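Local atomic coordinates of BauA (Acinetobacter baumannii, PDB entry 6H7F), a protein that probably takes up ferric acinetobactin across the bacterial outer membrane, as a receptor of the TonB-dependent family. Residues G95-W100 and Q220-R225; P278-V283 and K316-S321; T125-T130 and F341-K346. All coordinates share one frame; numbering follows the deposited sequence.

Contacts 1 and 3 join loops of the plug to the inner wall of the barrel, whereas contact 2 lies within the barrel, between the ends of the strands 282-297 and 302-318. Contacts 2 and 3 are buried; contact 1 is only partly so. Their chemistry differs accordingly: hydrogen bonds between barrel side chains and a plug serine in contact 1, backbone pairing in contact 2, aromatic packing with a water bridge in contact 3. All three meet at the bound siderophore FV8. Trp100 packs on Val283 and Tyr317 of contact 2, and Gly99 O probably accepts a hydrogen bond from Arg129 of contact 3, while contacts 2 and 3 do not touch.

Contact 1 (G95-W100 and Q220-R225); sequences GASGGW and QSKESR. With FV8 ((4~{S},5~{R})-2-[2,3-bis(oxidanyl)phenyl]-~{N}-[2-(1~{H}-imidazol-4-yl)ethyl]-5-methyl-~{N}-oxidanyl-4,5-dihydro-1,3-oxazole-4-carboxamide), chain E.
Ser97 is gripped by two barrel side chains, Gln220 and Lys222. Its hydroxyl donates to Gln220 through a short bond, Ser97 OG to Gln220 OE1 at 2.7 Å, which lies in the plane of the amide carbonyl. The same oxygen accepts from Lys222, with NZ 3.0 Å from Ser97 OG, so one hydroxyl both gives and receives and its rotation is fixed. Gln220 closes the pairing with its other amide atom: NE2 donates to the backbone Ser97 O at 3.0 Å, with the amide nitrogen standing above the carbonyl plane. Gln220 thus holds the serine by side chain and main chain at once, reaching it on an extended chain whose CG is anti to the backbone N (chi1 -176°). A second proton of Gln220 NE2 can serve Gly253 O, which also pairs with this nitrogen and helps to hold the amide in place. Lys222 likewise arrives fully stretched, and a water links its NZ to Gly98 N, 2.7 Å from the water oxygen. The ammonium would probably polarise the serine hydroxyl that it touches.

Packing is slight by comparison. Gly98 CA lies 3.6 Å from Gln220 NE2, and Lys222 CE lies beside Ser97 OG and Gly98 N; the close approach of the amide leaves little room for a side chain at Gly98. Farther along the loop, Trp100 packs against the ligand, with FV8 CAL over one face of the indole, toward its rim, and Trp100 CZ3 3.6 Å from FV8 CAK.

Gly98 also shares a backbone hydrogen bond with Thr255, and Gly95 one with Ala694. The loop belongs to the plug, between strands 91-92 and 105-106, and meets the start of barrel strand 221-234, which is flanked by strands 202-212 and 238-252.

Contact 2 (P278-V283 and K316-S321); sequences PDWGSV and KYNGAS. With FV8 ((4~{S},5~{R})-2-[2,3-bis(oxidanyl)phenyl]-~{N}-[2-(1~{H}-imidazol-4-yl)ethyl]-5-methyl-~{N}-oxidanyl-4,5-dihydro-1,3-oxazole-4-carboxamide), chain E; EDO (1,2-ethanediol), chain T.
Ser282 and Asn318 form an antiparallel hydrogen-bonded pair: Ser282 N gives to Asn318 O at 2.8 Å, and Asn318 N returns the bond to Ser282 O at 2.9 Å with an N-H...O angle of 170°. CA-H...O contacts extend the ladder, among them Val283 CA to Lys316 O at 3.2 Å. Val283 and Tyr317 make the adjoining non-hydrogen-bonded pair. Tyr317 OH gives a 2.6 Å bond to Ala320 O, on a lone pair in the carbonyl plane, which fixes the phenol. Trp280 NE1 donates to Trp402 O, and the amide of Asn318 is held by Gln338 and Pro406.

These residues close the open end of the hairpin 282-297/302-318, part of the transmembrane barrel of a TonB-dependent receptor. A type I turn, Pro278 to Gly281, leads into the first strand.

Val283 CB lies 4.0 Å from Tyr317 CD2 on one face of the pairing; in the turn before it, Pro278 CD meets Ala320 CB and Trp280 CZ3 approaches Gly319 CA. Pro278 CB covers one indole face.

Tyr317 CG, anti to the backbone N (chi1 179°), puts the ring beside Val283 and under FV8, with CE1 3.5 Å from FV8 CG2. Ser282 OG is hydrogen-bonded to O1 of an ethanediol, probably from the crystallisation liquor.

Contact 3 (T125-T130 and F341-K346); sequences TPFYRT and FDVDKK. With FV8 ((4~{S},5~{R})-2-[2,3-bis(oxidanyl)phenyl]-~{N}-[2-(1~{H}-imidazol-4-yl)ethyl]-5-methyl-~{N}-oxidanyl-4,5-dihydro-1,3-oxazole-4-carboxamide), chain E.
Phe127 and Phe341 meet as an offset edge-to-face pair, the edge of Phe341 turned to the face of Phe127, with planes 65° apart and centroids separated by 5.3 Å. The nearest atoms are Phe127 CE2 and Phe341 CZ, at 3.5 Å. A third ring joins them: Tyr128 brings CE2 to the edge of Phe341, near its plane, at 3.8 Å from Phe341 CZ. Tyr128 in turn has one face covered by its neighbour, with Phe127 CD2 over the ring centre, so the edge of one plug ring rests on the next. Phe127 reaches the wall because its CG is anti to the backbone N (chi1 -160°). Beyond the cluster, Tyr315 packs against both Phe341 and Tyr128, and Trp100 meets Tyr128 edge-to-face.

The arrangement is that of a TonB-dependent receptor, in which a globular plug fills the barrel: residues 125-130 form a plug loop between strands 121-122 and 135-142, and residues 341-346 lie on barrel strand 331-358. The touching parts run in nearly opposite directions, 160° apart.

Toward the other end of the contact, packing gives way to polar links. Val343 CG1 makes a looser apolar contact with Phe127 CE1. Lys345 NZ does not bond the plug directly; a water accepts from it at 2.9 Å and donates to Thr125 O, also at 2.9 Å. The same ammonium is held by the hydroxyls of Ser311 and Thr313 on strand 302-318. At the cluster's ligand end, Tyr128 OH lies 3.6 Å from FV8 CAJ, an imidazole carbon, and Phe341 CE2 is 4.0 Å from that same FV8 CAJ.

Contact 1 (G95-W100 and Q220-R225)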
loop_
_atom_site.group_PDB
_atom_site.type_symbol
_atom_site.label_atom_id
_atom_site.label_comp_id
_atom_site.label_asym_id
_atom_site.label_seq_id
_atom_site.Cartn_x
_atom_site.Cartn_y
_atom_site.Cartn_z
ATOM N N GLY A 95 13.697 9.462 -13.702
ATOM C CA GLY A 95 13.105 8.285 -13.048
ATOM C C GLY A 95 11.738 7.915 -13.607
ATOM O O GLY A 95 10.987 7.193 -12.971
ATOM N N ALA A 96 11.421 8.386 -14.818
ATOM C CA ALA A 96 10.137 8.067 -15.439
ATOM C C ALA A 96 10.135 6.600 -15.896
ATOM O O ALA A 96 11.175 6.048 -16.228
ATOM C CB ALA A 96 9.864 9.005 -16.593
ATOM N N SER A 97 8.939 5.997 -15.921
ATOM C CA SER A 97 8.723 4.655 -16.422
ATOM C C SER A 97 8.261 4.703 -17.888
ATOM O O SER A 97 7.276 5.388 -18.235
ATOM C CB SER A 97 7.716 3.922 -15.555
ATOM O OG SER A 97 7.152 2.827 -16.248
ATOM N N GLY A 98 8.931 3.915 -18.734
ATOM C CA GLY A 98 8.457 3.666 -20.101
ATOM C C GLY A 98 8.643 4.882 -21.001
ATOM O O GLY A 98 7.831 5.157 -21.871
ATOM N N GLY A 99 9.741 5.607 -20.795
ATOM C CA GLY A 99 10.181 6.650 -21.732
ATOM C C GLY A 99 10.641 6.051 -23.052
ATOM O O GLY A 99 10.775 4.837 -23.168
ATOM N N TRP A 100 10.878 6.910 -24.051
ATOM C CA TRP A 100 11.349 6.455 -25.348
ATOM C C TRP A 100 12.866 6.185 -25.299
ATOM O O TRP A 100 13.409 5.609 -26.232
ATOM C CB TRP A 100 10.970 7.442 -26.463
ATOM C CG TRP A 100 11.316 8.860 -26.162
ATOM C CD1 TRP A 100 10.529 9.778 -25.529
ATOM C CD2 TRP A 100 12.546 9.527 -26.466
ATOM N NE1 TRP A 100 11.178 10.975 -25.437
ATOM C CE2 TRP A 100 12.428 10.848 -25.977
ATOM C CE3 TRP A 100 13.740 9.138 -27.076
ATOM C CZ2 TRP A 100 13.453 11.787 -26.107
ATOM C CZ3 TRP A 100 14.764 10.061 -27.183
ATOM C CH2 TRP A 100 14.622 11.361 -26.697
ATOM N N GLN A 220 0.140 1.414 -19.898
ATOM C CA GLN A 220 1.465 1.223 -20.393
ATOM C C GLN A 220 1.804 -0.273 -20.327
ATOM O O GLN A 220 1.618 -0.908 -19.282
ATOM C CB GLN A 220 2.436 2.044 -19.552
ATOM C CG GLN A 220 3.873 2.000 -20.048
ATOM C CD GLN A 220 4.758 2.894 -19.215
ATOM O OE1 GLN A 220 5.262 2.483 -18.162
ATOM N NE2 GLN A 220 4.934 4.134 -19.673
ATOM N N SER A 221 2.298 -0.830 -21.441
ATOM C CA SER A 221 2.863 -2.174 -21.422
ATOM C C SER A 221 4.292 -2.153 -21.969
ATOM O O SER A 221 4.639 -1.318 -22.787
ATOM C CB SER A 221 1.991 -3.142 -22.176
ATOM O OG SER A 221 1.859 -2.722 -23.509
ATOM N N LYS A 222 5.106 -3.093 -21.489
ATOM C CA LYS A 222 6.515 -3.180 -21.824
ATOM C C LYS A 222 6.841 -4.588 -22.323
ATOM O O LYS A 222 6.605 -5.566 -21.623
ATOM C CB LYS A 222 7.373 -2.881 -20.598
ATOM C CG LYS A 222 7.338 -1.436 -20.141
ATOM C CD LYS A 222 8.092 -1.229 -18.858
ATOM C CE LYS A 222 7.895 0.152 -18.289
ATOM N NZ LYS A 222 8.530 0.270 -16.957
ATOM N N GLU A 223 7.399 -4.655 -23.534
ATOM C CA GLU A 223 7.946 -5.859 -24.121
ATOM C C GLU A 223 9.461 -5.685 -24.315
ATOM O O GLU A 223 9.945 -4.655 -24.809
ATOM C CB GLU A 223 7.237 -6.151 -25.443
ATOM C CG GLU A 223 7.725 -7.417 -26.128
ATOM C CD GLU A 223 7.018 -7.731 -27.435
ATOM O OE1 GLU A 223 6.420 -6.800 -28.035
ATOM O OE2 GLU A 223 7.056 -8.902 -27.847
ATOM N N SER A 224 10.210 -6.693 -23.879
ATOM C CA SER A 224 11.637 -6.756 -24.063
ATOM C C SER A 224 12.014 -8.166 -24.518
ATOM O O SER A 224 11.439 -9.149 -24.032
ATOM C CB SER A 224 12.363 -6.386 -22.803
ATOM O OG SER A 224 12.102 -5.051 -22.450
ATOM N N ARG A 225 12.997 -8.246 -25.423
ATOM C CA ARG A 225 13.536 -9.510 -25.924
ATOM C C ARG A 225 15.049 -9.349 -26.087
ATOM O O ARG A 225 15.507 -8.333 -26.594
ATOM C CB ARG A 225 12.865 -9.895 -27.249
ATOM C CG ARG A 225 13.008 -11.366 -27.630
ATOM C CD ARG A 225 12.466 -11.737 -29.017
ATOM N NE ARG A 225 12.886 -10.854 -30.114
ATOM C CZ ARG A 225 14.147 -10.669 -30.536
ATOM N NH1 ARG A 225 15.139 -11.422 -30.083
ATOM N NH2 ARG A 225 14.406 -9.715 -31.408
HETATM C CAJ FV8 E . 15.489 11.503 -32.593
HETATM N NAN FV8 E . 15.474 12.132 -33.762
HETATM C CAI FV8 E . 14.476 13.072 -33.703
HETATM N NAO FV8 E . 13.862 13.040 -32.474
HETATM C CAT FV8 E . 14.515 12.073 -31.817
HETATM C CAK FV8 E . 14.230 11.631 -30.396
HETATM C CAL FV8 E . 12.894 10.874 -30.325
HETATM N NAY FV8 E . 11.826 11.774 -30.749
HETATM O OAE FV8 E . 11.973 13.115 -30.509
HETATM C C FV8 E . 10.719 11.339 -31.313
HETATM O O FV8 E . 10.524 10.111 -31.529
HETATM C CA FV8 E . 9.853 12.395 -31.704
HETATM N N FV8 E . 10.560 13.292 -32.672
HETATM C CB FV8 E . 8.639 11.929 -32.483
HETATM C CG2 FV8 E . 7.316 12.485 -31.900
HETATM O OG1 FV8 E . 8.764 12.511 -33.785
HETATM C CAR FV8 E . 9.855 13.328 -33.821
HETATM C CAV FV8 E . 10.232 13.967 -34.955
HETATM C CAH FV8 E . 9.464 13.807 -36.114
HETATM C CAF FV8 E . 9.825 14.443 -37.315
HETATM C CAG FV8 E . 10.990 15.230 -37.378
HETATM C CAS FV8 E . 11.768 15.373 -36.226
HETATM O OAC FV8 E . 12.911 16.123 -36.186
HETATM C CAU FV8 E . 11.381 14.726 -35.046
HETATM O OAD FV8 E . 12.130 14.888 -33.940
HETATM O O HOH W 1 10.858 2.268 -17.693
#

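Contact 2 (P278-V283 and K316-S321)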
loop_
_atom_site.group_PDB
_atom_site.type_symbol
_atom_site.label_atom_id
_atom_site.label_comp_id
_atom_site.label_asym_id
_atom_site.label_seq_id
_atom_site.Cartn_x
_atom_site.Cartn_y
_atom_site.Cartn_z
ATOM N N PRO A 278 -0.627 9.909 -24.989
ATOM C CA PRO A 278 -1.664 9.058 -25.573
ATOM C C PRO A 278 -1.532 7.576 -25.201
ATOM O O PRO A 278 -0.443 7.027 -25.236
ATOM C CB PRO A 278 -1.441 9.233 -27.078
ATOM C CG PRO A 278 -0.862 10.632 -27.207
ATOM C CD PRO A 278 -0.014 10.818 -25.968
ATOM N N ASP A 279 -2.668 6.953 -24.877
ATOM C CA ASP A 279 -2.719 5.556 -24.463
ATOM C C ASP A 279 -2.401 4.663 -25.672
ATOM O O ASP A 279 -1.808 3.613 -25.511
ATOM C CB ASP A 279 -4.038 5.219 -23.741
ATOM C CG ASP A 279 -5.329 5.615 -24.461
ATOM O OD1 ASP A 279 -5.288 5.864 -25.712
ATOM O OD2 ASP A 279 -6.393 5.650 -23.773
ATOM N N TRP A 280 -2.689 5.150 -26.886
ATOM C CA TRP A 280 -2.397 4.421 -28.125
ATOM C C TRP A 280 -0.943 4.643 -28.598
ATOM O O TRP A 280 -0.506 4.042 -29.576
ATOM C CB TRP A 280 -3.387 4.826 -29.217
ATOM C CG TRP A 280 -3.521 6.300 -29.445
ATOM C CD1 TRP A 280 -4.577 7.082 -29.092
ATOM C CD2 TRP A 280 -2.617 7.159 -30.169
ATOM N NE1 TRP A 280 -4.382 8.371 -29.512
ATOM C CE2 TRP A 280 -3.191 8.448 -30.181
ATOM C CE3 TRP A 280 -1.383 6.968 -30.803
ATOM C CZ2 TRP A 280 -2.561 9.542 -30.778
ATOM C CZ3 TRP A 280 -0.758 8.051 -31.388
ATOM C CH2 TRP A 280 -1.340 9.319 -31.373
ATOM N N GLY A 281 -0.219 5.557 -27.954
ATOM C CA GLY A 281 1.147 5.888 -28.379
ATOM C C GLY A 281 2.095 4.735 -28.117
ATOM O O GLY A 281 1.928 3.977 -27.154
ATOM N N SER A 282 3.097 4.572 -28.983
ATOM C CA SER A 282 4.061 3.493 -28.783
ATOM C C SER A 282 5.426 3.855 -29.369
ATOM O O SER A 282 5.547 4.681 -30.266
ATOM C CB SER A 282 3.551 2.193 -29.349
ATOM O OG SER A 282 3.477 2.262 -30.754
ATOM N N VAL A 283 6.448 3.221 -28.807
ATOM C CA VAL A 283 7.781 3.259 -29.307
ATOM C C VAL A 283 8.314 1.828 -29.396
ATOM O O VAL A 283 7.971 0.968 -28.590
ATOM C CB VAL A 283 8.668 4.124 -28.404
ATOM C CG1 VAL A 283 8.869 3.484 -27.046
ATOM C CG2 VAL A 283 9.994 4.427 -29.060
ATOM N N LYS A 316 11.085 3.355 -34.094
ATOM C CA LYS A 316 9.755 3.803 -34.546
ATOM C C LYS A 316 8.973 4.366 -33.358
ATOM O O LYS A 316 8.915 3.741 -32.289
ATOM C CB LYS A 316 8.991 2.642 -35.181
ATOM C CG LYS A 316 9.558 2.130 -36.499
ATOM C CD LYS A 316 8.989 0.765 -36.896
ATOM C CE LYS A 316 9.074 0.465 -38.376
ATOM N NZ LYS A 316 10.438 0.696 -38.902
ATOM N N TYR A 317 8.369 5.537 -33.563
ATOM C CA TYR A 317 7.588 6.218 -32.535
ATOM C C TYR A 317 6.329 6.800 -33.167
ATOM O O TYR A 317 6.394 7.518 -34.172
ATOM C CB TYR A 317 8.410 7.319 -31.856
ATOM C CG TYR A 317 7.683 8.097 -30.781
ATOM C CD1 TYR A 317 6.719 9.040 -31.089
ATOM C CD2 TYR A 317 8.007 7.935 -29.451
ATOM C CE1 TYR A 317 6.070 9.772 -30.101
ATOM C CE2 TYR A 317 7.375 8.656 -28.451
ATOM C CZ TYR A 317 6.398 9.583 -28.768
ATOM O OH TYR A 317 5.786 10.295 -27.760
ATOM N N ASN A 318 5.185 6.471 -32.563
ATOM C CA ASN A 318 3.887 7.029 -32.933
ATOM C C ASN A 318 3.200 7.527 -31.653
ATOM O O ASN A 318 2.847 6.725 -30.795
ATOM C CB ASN A 318 3.060 5.981 -33.686
ATOM C CG ASN A 318 1.819 6.537 -34.363
ATOM O OD1 ASN A 318 1.614 7.756 -34.436
ATOM N ND2 ASN A 318 0.999 5.646 -34.902
ATOM N N GLY A 319 3.049 8.851 -31.515
ATOM C CA GLY A 319 2.454 9.426 -30.290
ATOM C C GLY A 319 2.519 10.941 -30.239
ATOM O O GLY A 319 2.446 11.616 -31.254
ATOM N N ALA A 320 2.630 11.475 -29.024
ATOM C CA ALA A 320 2.737 12.922 -28.803
ATOM C C ALA A 320 4.178 13.375 -29.060
ATOM O O ALA A 320 5.123 12.672 -28.654
ATOM C CB ALA A 320 2.328 13.249 -27.391
ATOM N N SER A 321 4.333 14.544 -29.705
ATOM C CA SER A 321 5.609 15.268 -29.687
ATOM C C SER A 321 5.738 16.014 -28.365
ATOM O O SER A 321 6.810 16.034 -27.804
ATOM C CB SER A 321 5.798 16.221 -30.868
ATOM O OG SER A 321 4.609 16.915 -31.162
HETATM C CAJ FV8 E . 15.489 11.503 -32.593
HETATM N NAN FV8 E . 15.474 12.132 -33.762
HETATM C CAI FV8 E . 14.476 13.072 -33.703
HETATM N NAO FV8 E . 13.862 13.040 -32.474
HETATM C CAT FV8 E . 14.515 12.073 -31.817
HETATM C CAK FV8 E . 14.230 11.631 -30.396
HETATM C CAL FV8 E . 12.894 10.874 -30.325
HETATM N NAY FV8 E . 11.826 11.774 -30.749
HETATM O OAE FV8 E . 11.973 13.115 -30.509
HETATM C C FV8 E . 10.719 11.339 -31.313
HETATM O O FV8 E . 10.524 10.111 -31.529
HETATM C CA FV8 E . 9.853 12.395 -31.704
HETATM N N FV8 E . 10.560 13.292 -32.672
HETATM C CB FV8 E . 8.639 11.929 -32.483
HETATM C CG2 FV8 E . 7.316 12.485 -31.900
HETATM O OG1 FV8 E . 8.764 12.511 -33.785
HETATM C CAR FV8 E . 9.855 13.328 -33.821
HETATM C CAV FV8 E . 10.232 13.967 -34.955
HETATM C CAH FV8 E . 9.464 13.807 -36.114
HETATM C CAF FV8 E . 9.825 14.443 -37.315
HETATM C CAG FV8 E . 10.990 15.230 -37.378
HETATM C CAS FV8 E . 11.768 15.373 -36.226
HETATM O OAC FV8 E . 12.911 16.123 -36.186
HETATM C CAU FV8 E . 11.381 14.726 -35.046
HETATM O OAD FV8 E . 12.130 14.888 -33.940
HETATM C C1 EDO T . 6.037 1.837 -33.102
HETATM O O1 EDO T . 5.490 1.060 -32.030
HETATM C C2 EDO T . 4.958 2.699 -33.740
HETATM O O2 EDO T . 4.308 1.975 -34.789
#

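Contact 3 (T125-T130 and F341-K346)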
loop_
_atom_site.group_PDB
_atom_site.type_symbol
_atom_site.label_atom_id
_atom_site.label_comp_id
_atom_site.label_asym_id
_atom_site.label_seq_id
_atom_site.Cartn_x
_atom_site.Cartn_y
_atom_site.Cartn_z
ATOM N N THR A 125 26.233 -0.971 -28.712
ATOM C CA THR A 125 25.162 -1.179 -27.731
ATOM C C THR A 125 23.821 -0.702 -28.299
ATOM O O THR A 125 23.766 0.058 -29.263
ATOM C CB THR A 125 25.501 -0.450 -26.428
ATOM O OG1 THR A 125 26.054 0.810 -26.794
ATOM C CG2 THR A 125 26.498 -1.184 -25.564
ATOM N N PRO A 126 22.681 -1.150 -27.737
ATOM C CA PRO A 126 21.378 -0.608 -28.129
ATOM C C PRO A 126 21.321 0.931 -28.049
ATOM O O PRO A 126 21.990 1.549 -27.194
ATOM C CB PRO A 126 20.413 -1.264 -27.130
ATOM C CG PRO A 126 21.104 -2.574 -26.769
ATOM C CD PRO A 126 22.575 -2.217 -26.729
ATOM N N PHE A 127 20.536 1.538 -28.945
ATOM C CA PHE A 127 20.586 2.974 -29.182
ATOM C C PHE A 127 20.081 3.750 -27.949
ATOM O O PHE A 127 20.707 4.735 -27.543
ATOM C CB PHE A 127 19.784 3.324 -30.432
ATOM C CG PHE A 127 20.123 4.654 -31.053
ATOM C CD1 PHE A 127 21.306 4.836 -31.756
ATOM C CD2 PHE A 127 19.244 5.719 -30.957
ATOM C CE1 PHE A 127 21.603 6.060 -32.335
ATOM C CE2 PHE A 127 19.542 6.938 -31.545
ATOM C CZ PHE A 127 20.717 7.105 -32.240
ATOM N N TYR A 128 18.949 3.314 -27.372
ATOM C CA TYR A 128 18.158 4.146 -26.443
ATOM C C TYR A 128 17.906 3.437 -25.088
ATOM O O TYR A 128 17.793 4.107 -24.060
ATOM C CB TYR A 128 16.835 4.567 -27.087
ATOM C CG TYR A 128 16.903 5.805 -27.952
ATOM C CD1 TYR A 128 17.852 6.792 -27.743
ATOM C CD2 TYR A 128 16.010 5.985 -28.993
ATOM C CE1 TYR A 128 17.913 7.923 -28.542
ATOM C CE2 TYR A 128 16.049 7.116 -29.793
ATOM C CZ TYR A 128 17.004 8.088 -29.568
ATOM O OH TYR A 128 17.050 9.196 -30.361
ATOM N N ARG A 129 17.784 2.108 -25.074
ATOM C CA ARG A 129 17.582 1.370 -23.816
ATOM C C ARG A 129 18.187 -0.031 -23.938
ATOM O O ARG A 129 18.006 -0.708 -24.946
ATOM C CB ARG A 129 16.094 1.268 -23.453
ATOM C CG ARG A 129 15.803 0.398 -22.227
ATOM C CD ARG A 129 14.600 0.865 -21.407
ATOM N NE ARG A 129 13.434 1.038 -22.246
ATOM C CZ ARG A 129 12.743 2.169 -22.386
ATOM N NH1 ARG A 129 12.903 3.173 -21.531
ATOM N NH2 ARG A 129 11.855 2.258 -23.359
ATOM N N THR A 130 18.844 -0.466 -22.859
ATOM C CA THR A 130 19.571 -1.715 -22.829
ATOM C C THR A 130 19.163 -2.514 -21.588
ATOM O O THR A 130 19.389 -2.077 -20.453
ATOM C CB THR A 130 21.091 -1.472 -22.805
ATOM O OG1 THR A 130 21.440 -0.695 -23.951
ATOM C CG2 THR A 130 21.880 -2.767 -22.795
ATOM N N PHE A 341 13.631 5.973 -37.818
ATOM C CA PHE A 341 14.943 6.095 -38.348
ATOM C C PHE A 341 15.645 4.744 -38.276
ATOM O O PHE A 341 15.363 3.924 -37.391
ATOM C CB PHE A 341 15.706 7.252 -37.694
ATOM C CG PHE A 341 16.012 7.122 -36.224
ATOM C CD1 PHE A 341 17.088 6.373 -35.783
ATOM C CD2 PHE A 341 15.283 7.833 -35.285
ATOM C CE1 PHE A 341 17.393 6.295 -34.426
ATOM C CE2 PHE A 341 15.593 7.762 -33.931
ATOM C CZ PHE A 341 16.649 6.995 -33.501
ATOM N N ASP A 342 16.488 4.516 -39.291
ATOM C CA ASP A 342 17.326 3.316 -39.445
ATOM C C ASP A 342 18.773 3.773 -39.512
ATOM O O ASP A 342 19.093 4.698 -40.261
ATOM C CB ASP A 342 16.988 2.529 -40.718
ATOM C CG ASP A 342 15.531 2.103 -40.796
ATOM O OD1 ASP A 342 14.998 1.666 -39.759
ATOM O OD2 ASP A 342 14.940 2.220 -41.890
ATOM N N VAL A 343 19.628 3.159 -38.701
ATOM C CA VAL A 343 20.999 3.548 -38.674
ATOM C C VAL A 343 21.865 2.284 -38.699
ATOM O O VAL A 343 21.566 1.308 -38.033
ATOM C CB VAL A 343 21.299 4.515 -37.507
ATOM C CG1 VAL A 343 20.529 4.182 -36.259
ATOM C CG2 VAL A 343 22.788 4.632 -37.213
ATOM N N ASP A 344 22.853 2.296 -39.609
ATOM C CA ASP A 344 23.881 1.247 -39.762
ATOM C C ASP A 344 25.219 1.807 -39.284
ATOM O O ASP A 344 25.702 2.835 -39.799
ATOM C CB ASP A 344 24.040 0.786 -41.219
ATOM C CG ASP A 344 22.902 -0.071 -41.744
ATOM O OD1 ASP A 344 22.454 -0.962 -41.001
ATOM O OD2 ASP A 344 22.468 0.164 -42.900
ATOM N N LYS A 345 25.833 1.100 -38.341
ATOM C CA LYS A 345 27.004 1.575 -37.637
ATOM C C LYS A 345 28.160 0.592 -37.856
ATOM O O LYS A 345 27.956 -0.627 -37.847
ATOM C CB LYS A 345 26.694 1.729 -36.139
ATOM C CG LYS A 345 25.739 2.863 -35.791
ATOM C CD LYS A 345 25.029 2.709 -34.451
ATOM C CE LYS A 345 23.730 1.951 -34.569
ATOM N NZ LYS A 345 23.412 1.224 -33.316
ATOM N N LYS A 346 29.377 1.136 -37.970
ATOM C CA LYS A 346 30.611 0.346 -37.924
ATOM C C LYS A 346 31.625 1.068 -37.039
ATOM O O LYS A 346 31.696 2.290 -37.042
ATOM C CB LYS A 346 31.240 0.192 -39.312
ATOM C CG LYS A 346 30.445 -0.580 -40.354
ATOM C CD LYS A 346 31.028 -0.388 -41.759
ATOM C CE LYS A 346 30.503 -1.378 -42.778
ATOM N NZ LYS A 346 29.039 -1.243 -42.955
HETATM C CAJ FV8 E . 15.489 11.503 -32.593
HETATM N NAN FV8 E . 15.474 12.132 -33.762
HETATM C CAI FV8 E . 14.476 13.072 -33.703
HETATM N NAO FV8 E . 13.862 13.040 -32.474
HETATM C CAT FV8 E . 14.515 12.073 -31.817
HETATM C CAK FV8 E . 14.230 11.631 -30.396
HETATM C CAL FV8 E . 12.894 10.874 -30.325
HETATM N NAY FV8 E . 11.826 11.774 -30.749
HETATM O OAE FV8 E . 11.973 13.115 -30.509
HETATM C C FV8 E . 10.719 11.339 -31.313
HETATM O O FV8 E . 10.524 10.111 -31.529
HETATM C CA FV8 E . 9.853 12.395 -31.704
HETATM N N FV8 E . 10.560 13.292 -32.672
HETATM C CB FV8 E . 8.639 11.929 -32.483
HETATM C CG2 FV8 E . 7.316 12.485 -31.900
HETATM O OG1 FV8 E . 8.764 12.511 -33.785
HETATM C CAR FV8 E . 9.855 13.328 -33.821
HETATM C CAV FV8 E . 10.232 13.967 -34.955
HETATM C CAH FV8 E . 9.464 13.807 -36.114
HETATM C CAF FV8 E . 9.825 14.443 -37.315
HETATM C CAG FV8 E . 10.990 15.230 -37.378
HETATM C CAS FV8 E . 11.768 15.373 -36.226
HETATM O OAC FV8 E . 12.911 16.123 -36.186
HETATM C CAU FV8 E . 11.381 14.726 -35.046
HETATM O OAD FV8 E . 12.130 14.888 -33.940
HETATM O O HOH W 2 23.976 2.501 -30.736
#